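Long-range contacts in putative phosphinothricin n-acetyltransferase (Acinetobacter baylyi, PDB 2JLM), which probably transfers the acetyl group of acetyl-CoA to the amino group of L-methionine sulfone and L-methionine sulfoximine: residues K89-H94 against V124-G129; G129-T134 against A167-T172. All blocks are in the same frame, centred on the assembly; numbering follows the deposited sequence.

Interaction 1. Residues K89-H94 against V124-G129; sequences KYTVEH and VHVMVG
His94 reaches across to Met127, Val128 and Gly129 of the neighbouring strand. Its CG sits between the backbone N and the carbonyl carbon (chi1 65°), a rotation that swings the ring over to the other strand. His94 CB and CG each lie 4.0 Å from Met127 CE, the two side chains crossing at about a right angle; His94 CD2 comes to 3.3 Å from Val128 O, and at the tip His94 NE2 rests 3.4 Å from Gly129 CA, where there is no side chain. Met112 and Leu115 of helix 107-121 cover the same ring. That helix links the two parallel strands, 91-98 and 126-132, in a beta-alpha-beta unit of the GNAT fold. On the same face as Met127, Val92 CG2 packs beside Met127 CG. Thr91 CG2 instead touches Val128 CG2 at 3.8 Å on the reverse face, where Thr91 OG1 is hydrogen-bonded to Ala156 O of the second subunit. Backbone pairing joins Val92 N to Val126 O, Val128 N to Val92 O and His94 N to Val128 O. Tyr90 O accepts two hydrogen bonds, from His125 N at 2.8 Å and from Val126 N at 3.1 Å.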
loop_
_atom_site.group_PDB
_atom_site.type_symbol
_atom_site.label_atom_id
_atom_site.label_comp_id
_atom_site.label_asym_id
_atom_site.label_seq_id
_atom_site.Cartn_x
_atom_site.Cartn_y
_atom_site.Cartn_z
ATOM N N LYS D 89 5.562 -18.538 -1.058
ATOM C CA LYS D 89 5.306 -17.090 -1.137
ATOM C C LYS D 89 5.336 -16.485 -2.546
ATOM O O LYS D 89 4.666 -15.485 -2.812
ATOM C CB LYS D 89 6.285 -16.328 -0.239
ATOM C CG LYS D 89 7.741 -16.573 -0.584
ATOM C CD LYS D 89 8.650 -16.125 0.540
ATOM C CE LYS D 89 8.860 -14.628 0.527
ATOM N NZ LYS D 89 9.884 -14.233 1.537
ATOM N N TYR D 90 6.110 -17.078 -3.448
ATOM C CA TYR D 90 6.268 -16.495 -4.778
ATOM C C TYR D 90 5.375 -17.158 -5.821
ATOM O O TYR D 90 5.515 -16.912 -7.019
ATOM C CB TYR D 90 7.726 -16.540 -5.221
ATOM C CG TYR D 90 8.658 -15.748 -4.336
ATOM C CD1 TYR D 90 8.560 -14.363 -4.250
ATOM C CD2 TYR D 90 9.637 -16.388 -3.583
ATOM C CE1 TYR D 90 9.419 -13.635 -3.428
ATOM C CE2 TYR D 90 10.498 -15.680 -2.774
ATOM C CZ TYR D 90 10.385 -14.306 -2.698
ATOM O OH TYR D 90 11.251 -13.614 -1.889
ATOM N N THR D 91 4.438 -17.979 -5.358
ATOM C CA THR D 91 3.545 -18.688 -6.265
ATOM C C THR D 91 2.120 -18.273 -5.980
ATOM O O THR D 91 1.677 -18.275 -4.829
ATOM C CB THR D 91 3.684 -20.219 -6.083
ATOM O OG1 THR D 91 5.045 -20.592 -6.310
ATOM C CG2 THR D 91 2.795 -20.986 -7.054
ATOM N N VAL D 92 1.399 -17.895 -7.026
ATOM C CA VAL D 92 -0.016 -17.598 -6.865
ATOM C C VAL D 92 -0.796 -18.505 -7.796
ATOM O O VAL D 92 -0.250 -19.034 -8.765
ATOM C CB VAL D 92 -0.325 -16.123 -7.177
ATOM C CG1 VAL D 92 0.526 -15.215 -6.297
ATOM C CG2 VAL D 92 -0.054 -15.815 -8.642
ATOM N N GLU D 93 -2.065 -18.709 -7.481
ATOM C CA GLU D 93 -2.954 -19.417 -8.373
ATOM C C GLU D 93 -4.007 -18.416 -8.843
ATOM O O GLU D 93 -4.623 -17.740 -8.034
ATOM C CB GLU D 93 -3.609 -20.598 -7.668
ATOM C CG GLU D 93 -4.727 -21.214 -8.483
ATOM C CD GLU D 93 -5.276 -22.485 -7.855
ATOM O OE1 GLU D 93 -4.682 -22.961 -6.861
ATOM O OE2 GLU D 93 -6.298 -23.008 -8.359
ATOM N N HIS D 94 -4.188 -18.318 -10.153
ATOM C CA HIS D 94 -5.077 -17.331 -10.751
ATOM C C HIS D 94 -6.337 -17.981 -11.277
ATOM O O HIS D 94 -6.382 -19.189 -11.535
ATOM C CB HIS D 94 -4.391 -16.661 -11.935
ATOM C CG HIS D 94 -4.119 -17.601 -13.068
ATOM N ND1 HIS D 94 -4.939 -17.703 -14.170
ATOM C CD2 HIS D 94 -3.132 -18.514 -13.248
ATOM C CE1 HIS D 94 -4.464 -18.621 -14.991
ATOM N NE2 HIS D 94 -3.367 -19.128 -14.456
ATOM N N VAL D 124 5.847 -11.869 -8.420
ATOM C CA VAL D 124 5.434 -13.258 -8.525
ATOM C C VAL D 124 6.476 -14.022 -9.315
ATOM O O VAL D 124 7.003 -13.512 -10.294
ATOM C CB VAL D 124 4.074 -13.393 -9.249
ATOM C CG1 VAL D 124 3.788 -14.860 -9.588
ATOM C CG2 VAL D 124 2.948 -12.817 -8.383
ATOM N N HIS D 125 6.783 -15.241 -8.888
ATOM C CA HIS D 125 7.693 -16.084 -9.652
ATOM C C HIS D 125 6.935 -17.070 -10.526
ATOM O O HIS D 125 7.319 -17.311 -11.667
ATOM C CB HIS D 125 8.640 -16.844 -8.729
ATOM C CG HIS D 125 9.699 -17.615 -9.456
ATOM N ND1 HIS D 125 10.554 -17.030 -10.365
ATOM C CD2 HIS D 125 10.058 -18.924 -9.392
ATOM C CE1 HIS D 125 11.384 -17.946 -10.841
ATOM N NE2 HIS D 125 11.104 -19.100 -10.267
ATOM N N VAL D 126 5.872 -17.654 -9.978
ATOM C CA VAL D 126 5.093 -18.648 -10.702
ATOM C C VAL D 126 3.588 -18.389 -10.573
ATOM O O VAL D 126 3.075 -18.183 -9.479
ATOM C CB VAL D 126 5.375 -20.082 -10.184
ATOM C CG1 VAL D 126 4.391 -21.050 -10.782
ATOM C CG2 VAL D 126 6.806 -20.518 -10.506
ATOM N N MET D 127 2.884 -18.404 -11.697
ATOM C CA MET D 127 1.427 -18.408 -11.678
ATOM C C MET D 127 0.941 -19.797 -12.040
ATOM O O MET D 127 1.347 -20.348 -13.060
ATOM C CB MET D 127 0.880 -17.413 -12.700
ATOM C CG MET D 127 1.305 -15.974 -12.450
ATOM S SD MET D 127 0.682 -14.896 -13.751
ATOM C CE MET D 127 -1.078 -15.125 -13.594
ATOM N N VAL D 128 0.081 -20.373 -11.211
ATOM C CA VAL D 128 -0.476 -21.692 -11.514
ATOM C C VAL D 128 -1.941 -21.592 -11.849
ATOM O O VAL D 128 -2.723 -21.018 -11.088
ATOM C CB VAL D 128 -0.375 -22.630 -10.319
ATOM C CG1 VAL D 128 -1.079 -23.965 -10.627
ATOM C CG2 VAL D 128 1.083 -22.839 -9.935
ATOM N N GLY D 129 -2.318 -22.162 -12.984
ATOM C CA GLY D 129 -3.725 -22.350 -13.293
ATOM C C GLY D 129 -4.144 -23.809 -13.159
ATOM O O GLY D 129 -3.459 -24.720 -13.620
#

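Interaction 2. Residues G129-T134 against A167-T172; sequences GCIDAT and AFYQLT
Cys130 and Phe168 face each other as a non-hydrogen-bonded antiparallel pair, and their side chains meet on one face of the sheet. With SG anti to the backbone N (chi1 -177°), the thiol sulfur comes to 4.2 Å from the centroid of the Phe168 ring, 29° off the ring normal. The approach is thus oblique, and the rim atom CE2 is the closest part of the ring, 3.8 Å from Cys130 SG. Phe168 also packs on Ile153 of its own chain and on Ile153 of the second subunit, while Cys130 touches Tyr88 of that subunit.

On the reverse face Ile131 and Tyr169 cross at about a right angle. They are not directly paired in the sheet but lie diagonally, and Ile131 CD1 meets Tyr169 CD1 at 3.7 Å. Helix 136-144 covers both, through Ser138 and His142 on Ile131 and through Ile139 and Gln143 on Tyr169. Ala167, the direct partner of Ile131, presents only a methyl, which Ala133 CB approaches to 4.1 Å.

Between these two layers run four backbone hydrogen bonds, two from the Gly129-Tyr169 pair and two from the Ile131-Ala167 pair. Tyr169 N to Gly129 O is almost straight, at 177°. Where strand 126-132 ends, Asp132 turns away from strand 162-172 and closes an Asx turn: its OD1 accepts from Thr134 N at 2.7 Å, and OD2 is hydrogen-bonded to Thr36 OG1.

Strands 126-132 and 162-172 are neighbours in the mixed sheet of this GNAT protein. The four N-H and four C=O groups of the Gly129-Tyr169 and Ile131-Ala167 pairs satisfy one another within the buried sheet, whereas the side chains meet through apolar or sulfur-aromatic packing; directional bonding therefore sets the strand register, and the packing adds contact between the strands on each face.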
loop_
_atom_site.group_PDB
_atom_site.type_symbol
_atom_site.label_atom_id
_atom_site.label_comp_id
_atom_site.label_asym_id
_atom_site.label_seq_id
_atom_site.Cartn_x
_atom_site.Cartn_y
_atom_site.Cartn_z
ATOM N N GLY D 129 -2.318 -22.162 -12.984
ATOM C CA GLY D 129 -3.725 -22.350 -13.293
ATOM C C GLY D 129 -4.144 -23.809 -13.159
ATOM O O GLY D 129 -3.459 -24.720 -13.620
ATOM N N CYS D 130 -5.278 -24.034 -12.521
ATOM C CA CYS D 130 -5.802 -25.375 -12.383
ATOM C C CYS D 130 -7.057 -25.549 -13.249
ATOM O O CYS D 130 -8.081 -24.931 -12.993
ATOM C CB CYS D 130 -6.111 -25.668 -10.915
ATOM S SG CYS D 130 -6.680 -27.348 -10.626
ATOM N N ILE D 131 -6.959 -26.401 -14.267
ATOM C CA ILE D 131 -7.972 -26.509 -15.331
ATOM C C ILE D 131 -8.458 -27.956 -15.498
ATOM O O ILE D 131 -7.650 -28.892 -15.488
ATOM C CB ILE D 131 -7.353 -26.080 -16.669
ATOM C CG1 ILE D 131 -6.744 -24.678 -16.546
ATOM C CG2 ILE D 131 -8.373 -26.142 -17.790
ATOM C CD1 ILE D 131 -5.691 -24.369 -17.594
ATOM N N ASP D 132 -9.763 -28.144 -15.648
ATOM C CA ASP D 132 -10.297 -29.450 -16.052
ATOM C C ASP D 132 -9.538 -29.893 -17.305
ATOM O O ASP D 132 -9.429 -29.140 -18.271
ATOM C CB ASP D 132 -11.802 -29.332 -16.301
ATOM C CG ASP D 132 -12.398 -30.556 -16.982
ATOM O OD1 ASP D 132 -11.642 -31.445 -17.435
ATOM O OD2 ASP D 132 -13.645 -30.622 -17.075
ATOM N N ALA D 133 -8.986 -31.099 -17.286
ATOM C CA ALA D 133 -8.139 -31.545 -18.387
ATOM C C ALA D 133 -8.879 -31.652 -19.724
ATOM O O ALA D 133 -8.250 -31.718 -20.777
ATOM C CB ALA D 133 -7.460 -32.875 -18.037
ATOM N N THR D 134 -10.209 -31.666 -19.691
ATOM C CA THR D 134 -10.983 -31.752 -20.929
ATOM C C THR D 134 -11.285 -30.378 -21.509
ATOM O O THR D 134 -11.890 -30.261 -22.579
ATOM C CB THR D 134 -12.334 -32.458 -20.712
ATOM O OG1 THR D 134 -13.154 -31.660 -19.851
ATOM C CG2 THR D 134 -12.139 -33.838 -20.104
ATOM N N ALA D 167 -5.862 -30.586 -14.430
ATOM C CA ALA D 167 -4.582 -30.324 -15.075
ATOM C C ALA D 167 -3.978 -29.064 -14.483
ATOM O O ALA D 167 -4.701 -28.116 -14.168
ATOM C CB ALA D 167 -4.755 -30.173 -16.573
ATOM N N PHE D 168 -2.660 -29.061 -14.314
ATOM C CA PHE D 168 -1.980 -27.886 -13.790
ATOM C C PHE D 168 -1.116 -27.254 -14.845
ATOM O O PHE D 168 -0.311 -27.916 -15.495
ATOM C CB PHE D 168 -1.159 -28.230 -12.547
ATOM C CG PHE D 168 -2.002 -28.588 -11.366
ATOM C CD1 PHE D 168 -2.446 -29.888 -11.186
ATOM C CD2 PHE D 168 -2.390 -27.618 -10.458
ATOM C CE1 PHE D 168 -3.241 -30.218 -10.106
ATOM C CE2 PHE D 168 -3.190 -27.942 -9.375
ATOM C CZ PHE D 168 -3.611 -29.244 -9.197
ATOM N N TYR D 169 -1.310 -25.958 -15.030
ATOM C CA TYR D 169 -0.477 -25.194 -15.942
ATOM C C TYR D 169 0.221 -24.083 -15.153
ATOM O O TYR D 169 -0.367 -23.457 -14.261
ATOM C CB TYR D 169 -1.318 -24.653 -17.114
ATOM C CG TYR D 169 -1.685 -25.751 -18.097
ATOM C CD1 TYR D 169 -2.726 -26.625 -17.830
ATOM C CD2 TYR D 169 -0.950 -25.946 -19.265
ATOM C CE1 TYR D 169 -3.051 -27.657 -18.711
ATOM C CE2 TYR D 169 -1.268 -26.970 -20.153
ATOM C CZ TYR D 169 -2.320 -27.819 -19.869
ATOM O OH TYR D 169 -2.640 -28.841 -20.736
ATOM N N GLN D 170 1.486 -23.850 -15.461
ATOM C CA GLN D 170 2.230 -22.841 -14.724
ATOM C C GLN D 170 2.985 -21.930 -15.673
ATOM O O GLN D 170 3.407 -22.338 -16.767
ATOM C CB GLN D 170 3.218 -23.503 -13.758
ATOM C CG GLN D 170 4.524 -23.953 -14.450
ATOM C CD GLN D 170 5.514 -24.524 -13.473
ATOM O OE1 GLN D 170 5.448 -25.704 -13.119
ATOM N NE2 GLN D 170 6.440 -23.687 -13.020
ATOM N N LEU D 171 3.156 -20.686 -15.247
ATOM C CA LEU D 171 3.944 -19.729 -15.999
ATOM C C LEU D 171 5.038 -19.227 -15.069
ATOM O O LEU D 171 4.746 -18.701 -13.994
ATOM C CB LEU D 171 3.055 -18.571 -16.445
ATOM C CG LEU D 171 3.757 -17.339 -17.015
ATOM C CD1 LEU D 171 4.328 -17.664 -18.389
ATOM C CD2 LEU D 171 2.788 -16.163 -17.087
ATOM N N THR D 172 6.293 -19.386 -15.472
ATOM C CA THR D 172 7.405 -18.935 -14.636
ATOM C C THR D 172 7.918 -17.572 -15.094
ATOM O O THR D 172 8.238 -17.374 -16.258
ATOM C CB THR D 172 8.550 -19.971 -14.592
ATOM O OG1 THR D 172 8.010 -21.259 -14.280
ATOM C CG2 THR D 172 9.579 -19.597 -13.524
#

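Interactions 1 and 2 lie on the two edges of strand 126-132, their centres about 12 Å apart, and share Gly129. That strand runs parallel to 91-98 in interaction 1 and antiparallel to 162-172 in interaction 2. A probable hydrogen bond from Leu171 N to Met127 O, 2.9 Å, carries the second pairing back alongside the first. Side chains also meet between them: Glu93 OE2 lies 3.7 Å from Cys130 CB. Both contacts reach the second subunit, where Arg83 forms a salt bridge with Glu93. An acetate ion, probably from the crystallisation liquor, lies about 4 Å from the His94 side chain and near Gly129, consistent with a pocket where, as in GNAT enzymes, the parallel strands splay to admit acetyl-CoA.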